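Local coordinates for glucose-6-phosphate isomerase (Thermus thermophilus, PDB 1ZZG), which probably catalyses the reversible isomerisation of glucose 6-phosphate to fructose 6-phosphate, a step shared by glycolysis and gluconeogenesis, at residues 165-168 with 169-173; 187-191 with 192-196; 258-261 with 262-266; 401-404 with 405-409. All blocks are in the same frame, centred on the assembly; numbering follows the deposited sequence.

All four contacts are local, each running along a helix or round its start, and they follow one another in series along the chain. Contacts 2 and 3 meet directly: Phe-188 CZ lies 3.7 Å from Leu-264 CD1, and Arg-187 CB lies 3.7 Å from Gln-263 CD. This junction converges on the predicted proton donor Glu-267, to which both Arg-187 and Gln-263 bind. Contact 4 carries the other predicted active-site residue, Lys-406, and its nearest atoms come within about 8 Å of contact 3 and about 7 Å of contact 2. Contact 1 is more peripheral, its centre 30 Å from that of contact 3. Contacts 1, 3 and 4 also touch the second subunit.

Contact 1: 165-168 with 169-173; sequences PLRA and FAERE
Pro-165 and Phe-169 form the first turn of helix 165-173, the helix of a beta-alpha-beta unit that joins parallel strands 155-159 and 176-179. A proline suits this opening position, where no backbone N-H is needed for a helical bond; its O accepts from Phe-169 N at 2.9 Å. The Phe-169 ring leaves the helix with CG anti to the backbone N (chi1 -176°), which takes it to Leu-140, Leu-155 and Leu-175, while Glu-173 CG covers part of one face. Leu-166 comes next on the inward side, packing on Val-157 and Leu-136, and its O receives Ala-170 N at 3.0 Å. The small methyl of Ala-170 fits close to the sheet, against Ala-177.

In Arg-167 the bend at chi2 (54°) brings CD to 4.0 Å from Glu-171 CD, and a second bend at chi3 turns the guanidinium away to the carbonyls of Thr-159 and Asp-160, tying the helix to the end of the preceding strand. The opposite charges do not touch: guanidinium and carboxylate planes stand nearly perpendicular, at 86°, and a water joins them, 3.0 Å from Arg-167 NH1 and 2.7 Å from Glu-171 OE2. Ala-168 lies on the exposed side; its O takes Arg-172 N at 2.9 Å, and Arg-172 CB rests 3.4 Å from that same oxygen.

Contact 2: 187-191 with 192-196; sequences RFSAL and SPVGL
A serine N-cap starts helix 193-201, and Ser-189 and Ser-192 make the joint with the preceding loop. Ser-189 O is gripped twice by Ser-192: OG donates at 2.8 Å in the carbonyl plane, on a lone pair, whereas N donates at 3.0 Å from above that plane. Ser-192 OG, set between its backbone N and carbonyl carbon (chi1 74°), also accepts from Val-194 N at 3.2 Å, capping an amide of the first helical turn. One hydroxyl thus donates back to the loop and accepts from the helix, and Pro-193 suits the first helical position, where its missing N-H costs no helical bond. Residues 189-192 form a type I beta turn that leads from the loop of Arg-187, which bridges to the predicted proton donor Glu-267, into the helix. An alanine at Ser-192 is likely to cost the Val-194 amide its cap and leave Ser-189 O with a single bond from this residue. Ser-189 OG, bonded to Gly-186 O, has Val-194 CG2 against it at 3.4 Å. Gly-195 CA makes a CA-H...O contact with Ala-190 O at 3.3 Å, where any CB would clash. Beyond it, Leu-196 CD1 lies 3.5 Å from Leu-191 O, both leucines packing on helix 206-221.

Contact 3: 258-261 with 262-266; sequences PSWF and VQLHD
Four backbone bonds, each to the fourth residue before, cross from 258-261 to 262-266, the straightest being His-265 N to Phe-261 O, 2.7 Å long with an N-H...O angle of 171°. These residues make up most of helix 257-269, largely buried, which carries the predicted proton donor Glu-267. Phe-261 and His-265 lie side by side on one flank. With CG anti to the backbone N (chi1 176°), the phenyl ring swings along the helix to where His-265 CB, placed by the backbone one turn on, sits over one face, a CH-pi contact 4.0 Å from the ring centroid. The two rings, tilted by 30° and slid apart, barely overlap, their centroids 5.5 Å apart. A serine in place of Phe-261, lacking the ring, would probably open a gap beside His-265 CB and leave Phe-247 without its stacking partner. The imidazole NE2 shares a hydrogen bond with Thr-281 OG1; Asp-266 OD1, itself bonded to Ala-283 N, lies at the ring's edge, in plane.

On the neighbouring flank, Trp-260 and Leu-264 point the same way, the indole CH2 3.8 Å from Leu-264 CD2; this apolar pair suits a surface packed against helix 371-391. Gln-263 NE2 binds Glu-267 OE2, a second-shell hold on that carboxylate. Val-262 faces another side, toward Pro-285 and Gln-295 of the second subunit, its CG2 3.2 Å from Pro-258 O.

Contact 4: 401-404 with 405-409; sequences GVEL and GKVLT
The flat carbonyl group of Leu-404 receives Leu-408 N almost head on, the nitrogen 2.9 Å from Leu-404 O. The next carbonyl plane, that of Gly-405, has a donor on each face, Thr-409 N on one and Thr-409 OG1 on the opposite one, the latter 2.8 Å from Gly-405 O. A threonine suits this place because its hydroxyl can turn back to the helix's own backbone. Leu-404 and Leu-408 also touch by their branches, CD1 of the first lying 3.8 Å from CG of the second, and together they form an apolar patch facing Arg-300 and Ala-349 of the second subunit.

Lys-406 stretches back along the helix, its CG anti to the carbonyl carbon (chi1 -63°) and the chain extended to the tip. Its CG passes 3.5 Å from Val-402 O, and NZ ends beside Val-402 CG2 at 3.9 Å, so the valine methyl borders the amine. A water stands in for the direct bond from Gly-405 N to Gly-401 O, lying 2.9 Å from each. Gly-401 is held too by Gln-297 and Arg-300 of the second subunit. The whole is the N-terminal part of helix 403-414 and the residues leading into it; packed on the second subunit, it carries the predicted active-site Lys-406, and the side chain of Val-402 lies about 4 Å from that of the predicted proton donor Glu-267, consistent with one catalytic pocket.

Contact 1: 165-168 with 169-173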
loop_
_atom_site.group_PDB
_atom_site.type_symbol
_atom_site.label_atom_id
_atom_site.label_comp_id
_atom_site.label_asym_id
_atom_site.label_seq_id
_atom_site.Cartn_x
_atom_site.Cartn_y
_atom_site.Cartn_z
ATOM N N PRO A 165 25.277 6.243 -16.332
ATOM C CA PRO A 165 26.372 6.375 -15.368
ATOM C C PRO A 165 26.623 5.151 -14.486
ATOM O O PRO A 165 27.760 4.911 -14.069
ATOM C CB PRO A 165 25.983 7.626 -14.572
ATOM C CG PRO A 165 24.496 7.664 -14.673
ATOM C CD PRO A 165 24.251 7.277 -16.108
ATOM N N LEU A 166 25.580 4.373 -14.204
ATOM C CA LEU A 166 25.745 3.179 -13.377
ATOM C C LEU A 166 26.560 2.124 -14.110
ATOM O O LEU A 166 27.380 1.429 -13.512
ATOM C CB LEU A 166 24.392 2.577 -12.993
ATOM C CG LEU A 166 23.684 3.136 -11.765
ATOM C CD1 LEU A 166 22.499 2.247 -11.437
ATOM C CD2 LEU A 166 24.643 3.183 -10.584
ATOM N N ARG A 167 26.316 1.992 -15.406
ATOM C CA ARG A 167 27.052 1.027 -16.210
ATOM C C ARG A 167 28.528 1.429 -16.234
ATOM O O ARG A 167 29.413 0.597 -16.047
ATOM C CB ARG A 167 26.495 0.994 -17.636
ATOM C CG ARG A 167 27.290 0.125 -18.616
ATOM C CD ARG A 167 27.471 -1.298 -18.112
ATOM N NE ARG A 167 26.201 -1.951 -17.799
ATOM C CZ ARG A 167 26.088 -3.234 -17.462
ATOM N NH1 ARG A 167 27.168 -4.000 -17.395
ATOM N NH2 ARG A 167 24.897 -3.753 -17.194
ATOM N N ALA A 168 28.781 2.714 -16.456
ATOM C CA ALA A 168 30.145 3.226 -16.508
ATOM C C ALA A 168 30.851 3.046 -15.167
ATOM O O ALA A 168 32.020 2.652 -15.121
ATOM C CB ALA A 168 30.132 4.695 -16.904
ATOM N N PHE A 169 30.130 3.328 -14.083
ATOM C CA PHE A 169 30.666 3.199 -12.729
ATOM C C PHE A 169 31.031 1.755 -12.395
ATOM O O PHE A 169 32.055 1.489 -11.762
ATOM C CB PHE A 169 29.644 3.698 -11.705
ATOM C CG PHE A 169 30.153 3.682 -10.292
ATOM C CD1 PHE A 169 31.179 4.540 -9.902
ATOM C CD2 PHE A 169 29.619 2.806 -9.353
ATOM C CE1 PHE A 169 31.667 4.524 -8.596
ATOM C CE2 PHE A 169 30.099 2.780 -8.041
ATOM C CZ PHE A 169 31.126 3.642 -7.665
ATOM N N ALA A 170 30.182 0.825 -12.812
ATOM C CA ALA A 170 30.417 -0.586 -12.556
ATOM C C ALA A 170 31.666 -1.067 -13.295
ATOM O O ALA A 170 32.463 -1.832 -12.749
ATOM C CB ALA A 170 29.199 -1.409 -12.981
ATOM N N GLU A 171 31.840 -0.610 -14.532
ATOM C CA GLU A 171 32.999 -1.012 -15.325
ATOM C C GLU A 171 34.286 -0.378 -14.797
ATOM O O GLU A 171 35.342 -1.012 -14.795
ATOM C CB GLU A 171 32.783 -0.649 -16.799
ATOM C CG GLU A 171 31.558 -1.320 -17.398
ATOM C CD GLU A 171 31.378 -1.040 -18.880
ATOM O OE1 GLU A 171 31.478 0.135 -19.291
ATOM O OE2 GLU A 171 31.119 -2.003 -19.634
ATOM N N ARG A 172 34.189 0.870 -14.347
ATOM C CA ARG A 172 35.337 1.584 -13.796
ATOM C C ARG A 172 35.837 0.923 -12.511
ATOM O O ARG A 172 37.038 0.755 -12.313
ATOM C CB ARG A 172 34.955 3.034 -13.491
ATOM C CG ARG A 172 35.983 3.789 -12.660
ATOM C CD ARG A 172 35.372 5.029 -12.016
ATOM N NE ARG A 172 36.318 5.757 -11.171
ATOM C CZ ARG A 172 37.407 6.378 -11.619
ATOM N NH1 ARG A 172 37.701 6.363 -12.912
ATOM N NH2 ARG A 172 38.195 7.030 -10.773
ATOM N N GLU A 173 34.904 0.547 -11.644
ATOM C CA GLU A 173 35.237 -0.065 -10.363
ATOM C C GLU A 173 35.351 -1.587 -10.361
ATOM O O GLU A 173 35.729 -2.179 -9.346
ATOM C CB GLU A 173 34.210 0.357 -9.314
ATOM C CG GLU A 173 34.208 1.844 -8.998
ATOM C CD GLU A 173 35.516 2.317 -8.380
ATOM O OE1 GLU A 173 36.323 1.467 -7.947
ATOM O OE2 GLU A 173 35.731 3.547 -8.321
HETATM O O HOH W 1 29.888 -4.242 -18.705
#

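Contact 2: 187-191 with 192-196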
loop_
_atom_site.group_PDB
_atom_site.type_symbol
_atom_site.label_atom_id
_atom_site.label_comp_id
_atom_site.label_asym_id
_atom_site.label_seq_id
_atom_site.Cartn_x
_atom_site.Cartn_y
_atom_site.Cartn_z
ATOM N N ARG A 187 8.923 -0.521 -15.835
ATOM C CA ARG A 187 7.750 -1.171 -15.256
ATOM C C ARG A 187 7.465 -2.550 -15.824
ATOM O O ARG A 187 6.602 -3.257 -15.315
ATOM C CB ARG A 187 6.506 -0.277 -15.385
ATOM C CG ARG A 187 6.200 0.187 -16.784
ATOM C CD ARG A 187 5.014 1.153 -16.791
ATOM N NE ARG A 187 4.807 1.671 -18.136
ATOM C CZ ARG A 187 5.436 2.723 -18.644
ATOM N NH1 ARG A 187 6.314 3.404 -17.914
ATOM N NH2 ARG A 187 5.212 3.072 -19.903
ATOM N N PHE A 188 8.195 -2.934 -16.867
ATOM C CA PHE A 188 8.032 -4.249 -17.495
ATOM C C PHE A 188 9.274 -5.104 -17.229
ATOM O O PHE A 188 9.474 -6.127 -17.883
ATOM C CB PHE A 188 7.877 -4.095 -19.014
ATOM C CG PHE A 188 6.546 -3.550 -19.447
ATOM C CD1 PHE A 188 5.495 -4.409 -19.757
ATOM C CD2 PHE A 188 6.342 -2.180 -19.556
ATOM C CE1 PHE A 188 4.264 -3.911 -20.170
ATOM C CE2 PHE A 188 5.110 -1.670 -19.969
ATOM C CZ PHE A 188 4.073 -2.540 -20.276
ATOM N N SER A 189 10.091 -4.695 -16.262
ATOM C CA SER A 189 11.347 -5.390 -15.978
ATOM C C SER A 189 11.380 -6.418 -14.855
ATOM O O SER A 189 12.453 -6.915 -14.531
ATOM C CB SER A 189 12.441 -4.358 -15.685
ATOM O OG SER A 189 12.308 -3.846 -14.361
ATOM N N ALA A 190 10.238 -6.750 -14.265
ATOM C CA ALA A 190 10.230 -7.695 -13.148
ATOM C C ALA A 190 10.909 -9.045 -13.379
ATOM O O ALA A 190 11.524 -9.589 -12.462
ATOM C CB ALA A 190 8.803 -7.924 -12.671
ATOM N N LEU A 191 10.807 -9.591 -14.587
ATOM C CA LEU A 191 11.403 -10.889 -14.848
ATOM C C LEU A 191 12.819 -10.832 -15.424
ATOM O O LEU A 191 13.337 -11.832 -15.919
ATOM C CB LEU A 191 10.469 -11.726 -15.735
ATOM C CG LEU A 191 9.039 -11.833 -15.167
ATOM C CD1 LEU A 191 8.206 -12.819 -15.980
ATOM C CD2 LEU A 191 9.098 -12.279 -13.714
ATOM N N SER A 192 13.436 -9.658 -15.364
ATOM C CA SER A 192 14.818 -9.505 -15.810
ATOM C C SER A 192 15.604 -9.635 -14.496
ATOM O O SER A 192 15.019 -9.955 -13.458
ATOM C CB SER A 192 15.044 -8.123 -16.435
ATOM O OG SER A 192 15.092 -7.099 -15.457
ATOM N N PRO A 193 16.931 -9.418 -14.519
ATOM C CA PRO A 193 17.661 -9.542 -13.253
ATOM C C PRO A 193 17.112 -8.618 -12.155
ATOM O O PRO A 193 17.363 -8.847 -10.969
ATOM C CB PRO A 193 19.097 -9.210 -13.651
ATOM C CG PRO A 193 19.175 -9.768 -15.052
ATOM C CD PRO A 193 17.863 -9.294 -15.655
ATOM N N VAL A 194 16.367 -7.585 -12.553
ATOM C CA VAL A 194 15.765 -6.648 -11.600
ATOM C C VAL A 194 15.060 -7.448 -10.507
ATOM O O VAL A 194 15.212 -7.168 -9.321
ATOM C CB VAL A 194 14.718 -5.727 -12.278
ATOM C CG1 VAL A 194 13.926 -4.960 -11.221
ATOM C CG2 VAL A 194 15.407 -4.754 -13.217
ATOM N N GLY A 195 14.289 -8.449 -10.919
ATOM C CA GLY A 195 13.590 -9.282 -9.957
ATOM C C GLY A 195 14.292 -10.607 -9.692
ATOM O O GLY A 195 14.231 -11.132 -8.581
ATOM N N LEU A 196 14.970 -11.150 -10.700
ATOM C CA LEU A 196 15.646 -12.437 -10.533
ATOM C C LEU A 196 16.768 -12.424 -9.501
ATOM O O LEU A 196 16.883 -13.360 -8.705
ATOM C CB LEU A 196 16.189 -12.937 -11.871
ATOM C CG LEU A 196 15.106 -13.141 -12.933
ATOM C CD1 LEU A 196 15.744 -13.633 -14.212
ATOM C CD2 LEU A 196 14.055 -14.122 -12.421
#

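Contact 3: 258-261 with 262-266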
loop_
_atom_site.group_PDB
_atom_site.type_symbol
_atom_site.label_atom_id
_atom_site.label_comp_id
_atom_site.label_asym_id
_atom_site.label_seq_id
_atom_site.Cartn_x
_atom_site.Cartn_y
_atom_site.Cartn_z
ATOM N N PRO A 258 -0.390 -5.598 -5.764
ATOM C CA PRO A 258 -1.247 -4.500 -6.230
ATOM C C PRO A 258 -0.474 -3.235 -6.609
ATOM O O PRO A 258 -0.774 -2.607 -7.623
ATOM C CB PRO A 258 -2.197 -4.282 -5.054
ATOM C CG PRO A 258 -2.351 -5.679 -4.508
ATOM C CD PRO A 258 -0.906 -6.157 -4.500
ATOM N N SER A 259 0.523 -2.868 -5.808
ATOM C CA SER A 259 1.315 -1.675 -6.103
ATOM C C SER A 259 2.026 -1.818 -7.438
ATOM O O SER A 259 2.129 -0.857 -8.204
ATOM C CB SER A 259 2.345 -1.416 -5.006
ATOM O OG SER A 259 1.724 -0.955 -3.824
ATOM N N TRP A 260 2.526 -3.018 -7.709
ATOM C CA TRP A 260 3.215 -3.287 -8.970
ATOM C C TRP A 260 2.244 -3.096 -10.137
ATOM O O TRP A 260 2.595 -2.501 -11.163
ATOM C CB TRP A 260 3.752 -4.721 -8.983
ATOM C CG TRP A 260 4.292 -5.151 -10.314
ATOM C CD1 TRP A 260 5.525 -4.870 -10.840
ATOM C CD2 TRP A 260 3.594 -5.909 -11.309
ATOM N NE1 TRP A 260 5.637 -5.407 -12.104
ATOM C CE2 TRP A 260 4.466 -6.049 -12.417
ATOM C CE3 TRP A 260 2.316 -6.485 -11.371
ATOM C CZ2 TRP A 260 4.098 -6.742 -13.577
ATOM C CZ3 TRP A 260 1.948 -7.178 -12.529
ATOM C CH2 TRP A 260 2.839 -7.298 -13.616
ATOM N N PHE A 261 1.021 -3.599 -9.981
ATOM C CA PHE A 261 0.027 -3.469 -11.044
ATOM C C PHE A 261 -0.383 -2.019 -11.265
ATOM O O PHE A 261 -0.603 -1.584 -12.403
ATOM C CB PHE A 261 -1.227 -4.288 -10.738
ATOM C CG PHE A 261 -2.316 -4.097 -11.759
ATOM C CD1 PHE A 261 -2.173 -4.602 -13.052
ATOM C CD2 PHE A 261 -3.441 -3.335 -11.460
ATOM C CE1 PHE A 261 -3.131 -4.344 -14.033
ATOM C CE2 PHE A 261 -4.405 -3.070 -12.431
ATOM C CZ PHE A 261 -4.248 -3.575 -13.722
ATOM N N VAL A 262 -0.501 -1.268 -10.173
ATOM C CA VAL A 262 -0.875 0.135 -10.274
ATOM C C VAL A 262 0.121 0.904 -11.154
ATOM O O VAL A 262 -0.293 1.695 -12.001
ATOM C CB VAL A 262 -0.991 0.779 -8.871
ATOM C CG1 VAL A 262 -1.200 2.280 -8.997
ATOM C CG2 VAL A 262 -2.175 0.170 -8.129
ATOM N N GLN A 263 1.422 0.678 -10.968
ATOM C CA GLN A 263 2.397 1.358 -11.818
ATOM C C GLN A 263 2.263 0.852 -13.249
ATOM O O GLN A 263 2.293 1.632 -14.200
ATOM C CB GLN A 263 3.847 1.118 -11.376
ATOM C CG GLN A 263 4.824 1.535 -12.481
ATOM C CD GLN A 263 6.288 1.431 -12.108
ATOM O OE1 GLN A 263 6.693 0.531 -11.383
ATOM N NE2 GLN A 263 7.098 2.347 -12.633
ATOM N N LEU A 264 2.149 -0.463 -13.402
ATOM C CA LEU A 264 2.021 -1.049 -14.731
ATOM C C LEU A 264 0.837 -0.439 -15.481
ATOM O O LEU A 264 0.969 0.012 -16.618
ATOM C CB LEU A 264 1.816 -2.562 -14.633
ATOM C CG LEU A 264 1.528 -3.239 -15.982
ATOM C CD1 LEU A 264 2.761 -3.133 -16.878
ATOM C CD2 LEU A 264 1.138 -4.692 -15.774
ATOM N N HIS A 265 -0.321 -0.430 -14.830
ATOM C CA HIS A 265 -1.538 0.093 -15.441
ATOM C C HIS A 265 -1.528 1.609 -15.665
ATOM O O HIS A 265 -1.697 2.082 -16.793
ATOM C CB HIS A 265 -2.745 -0.286 -14.579
ATOM C CG HIS A 265 -4.055 0.150 -15.156
ATOM N ND1 HIS A 265 -4.692 -0.543 -16.162
ATOM C CD2 HIS A 265 -4.835 1.223 -14.882
ATOM C CE1 HIS A 265 -5.811 0.084 -16.484
ATOM N NE2 HIS A 265 -5.922 1.159 -15.721
ATOM N N ASP A 266 -1.337 2.355 -14.582
ATOM C CA ASP A 266 -1.315 3.820 -14.605
ATOM C C ASP A 266 -0.281 4.442 -15.544
ATOM O O ASP A 266 -0.619 5.243 -16.403
ATOM C CB ASP A 266 -1.051 4.359 -13.194
ATOM C CG ASP A 266 -2.276 4.319 -12.299
ATOM O OD1 ASP A 266 -3.255 3.615 -12.628
ATOM O OD2 ASP A 266 -2.244 4.995 -11.244
#

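Contact 4: 401-404 with 405-409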
loop_
_atom_site.group_PDB
_atom_site.type_symbol
_atom_site.label_atom_id
_atom_site.label_comp_id
_atom_site.label_asym_id
_atom_site.label_seq_id
_atom_site.Cartn_x
_atom_site.Cartn_y
_atom_site.Cartn_z
ATOM N N GLY A 401 4.978 12.228 -19.029
ATOM C CA GLY A 401 4.547 13.022 -17.890
ATOM C C GLY A 401 5.481 13.191 -16.704
ATOM O O GLY A 401 5.323 14.139 -15.933
ATOM N N VAL A 402 6.453 12.297 -16.546
ATOM C CA VAL A 402 7.366 12.385 -15.411
ATOM C C VAL A 402 8.573 13.298 -15.604
ATOM O O VAL A 402 9.289 13.582 -14.641
ATOM C CB VAL A 402 7.892 10.984 -14.995
ATOM C CG1 VAL A 402 6.716 10.022 -14.800
ATOM C CG2 VAL A 402 8.866 10.457 -16.035
ATOM N N GLU A 403 8.799 13.770 -16.827
ATOM C CA GLU A 403 9.956 14.629 -17.079
ATOM C C GLU A 403 9.945 15.959 -16.320
ATOM O O GLU A 403 10.940 16.320 -15.691
ATOM C CB GLU A 403 10.116 14.914 -18.580
ATOM C CG GLU A 403 11.354 15.760 -18.890
ATOM C CD GLU A 403 11.491 16.129 -20.356
ATOM O OE1 GLU A 403 10.568 16.770 -20.903
ATOM O OE2 GLU A 403 12.526 15.786 -20.962
ATOM N N LEU A 404 8.832 16.686 -16.376
ATOM C CA LEU A 404 8.749 17.986 -15.706
ATOM C C LEU A 404 9.158 17.938 -14.239
ATOM O O LEU A 404 9.911 18.793 -13.778
ATOM C CB LEU A 404 7.340 18.584 -15.829
ATOM C CG LEU A 404 7.175 20.007 -15.261
ATOM C CD1 LEU A 404 8.205 20.941 -15.893
ATOM C CD2 LEU A 404 5.764 20.518 -15.531
ATOM N N GLY A 405 8.663 16.939 -13.512
ATOM C CA GLY A 405 9.007 16.817 -12.105
ATOM C C GLY A 405 10.506 16.739 -11.885
ATOM O O GLY A 405 11.043 17.360 -10.961
ATOM N N LYS A 406 11.186 15.972 -12.731
ATOM C CA LYS A 406 12.633 15.819 -12.622
ATOM C C LYS A 406 13.343 17.141 -12.895
ATOM O O LYS A 406 14.294 17.509 -12.195
ATOM C CB LYS A 406 13.120 14.755 -13.610
ATOM C CG LYS A 406 12.561 13.367 -13.338
ATOM C CD LYS A 406 12.964 12.394 -14.428
ATOM C CE LYS A 406 12.353 11.023 -14.209
ATOM N NZ LYS A 406 12.683 10.122 -15.344
ATOM N N VAL A 407 12.872 17.850 -13.914
ATOM C CA VAL A 407 13.446 19.135 -14.296
ATOM C C VAL A 407 13.307 20.152 -13.168
ATOM O O VAL A 407 14.280 20.801 -12.786
ATOM C CB VAL A 407 12.759 19.689 -15.569
ATOM C CG1 VAL A 407 13.205 21.132 -15.822
ATOM C CG2 VAL A 407 13.109 18.816 -16.766
ATOM N N LEU A 408 12.097 20.281 -12.632
ATOM C CA LEU A 408 11.848 21.224 -11.549
ATOM C C LEU A 408 12.650 20.853 -10.307
ATOM O O LEU A 408 13.090 21.729 -9.561
ATOM C CB LEU A 408 10.354 21.275 -11.229
ATOM C CG LEU A 408 9.489 21.753 -12.400
ATOM C CD1 LEU A 408 8.033 21.790 -11.978
ATOM C CD2 LEU A 408 9.949 23.133 -12.851
ATOM N N THR A 409 12.850 19.555 -10.092
ATOM C CA THR A 409 13.623 19.094 -8.945
ATOM C C THR A 409 15.064 19.586 -9.059
ATOM O O THR A 409 15.638 20.087 -8.087
ATOM C CB THR A 409 13.632 17.552 -8.842
ATOM O OG1 THR A 409 12.325 17.086 -8.484
ATOM C CG2 THR A 409 14.628 17.096 -7.793
HETATM O O HOH W 2 6.203 15.415 -13.443
#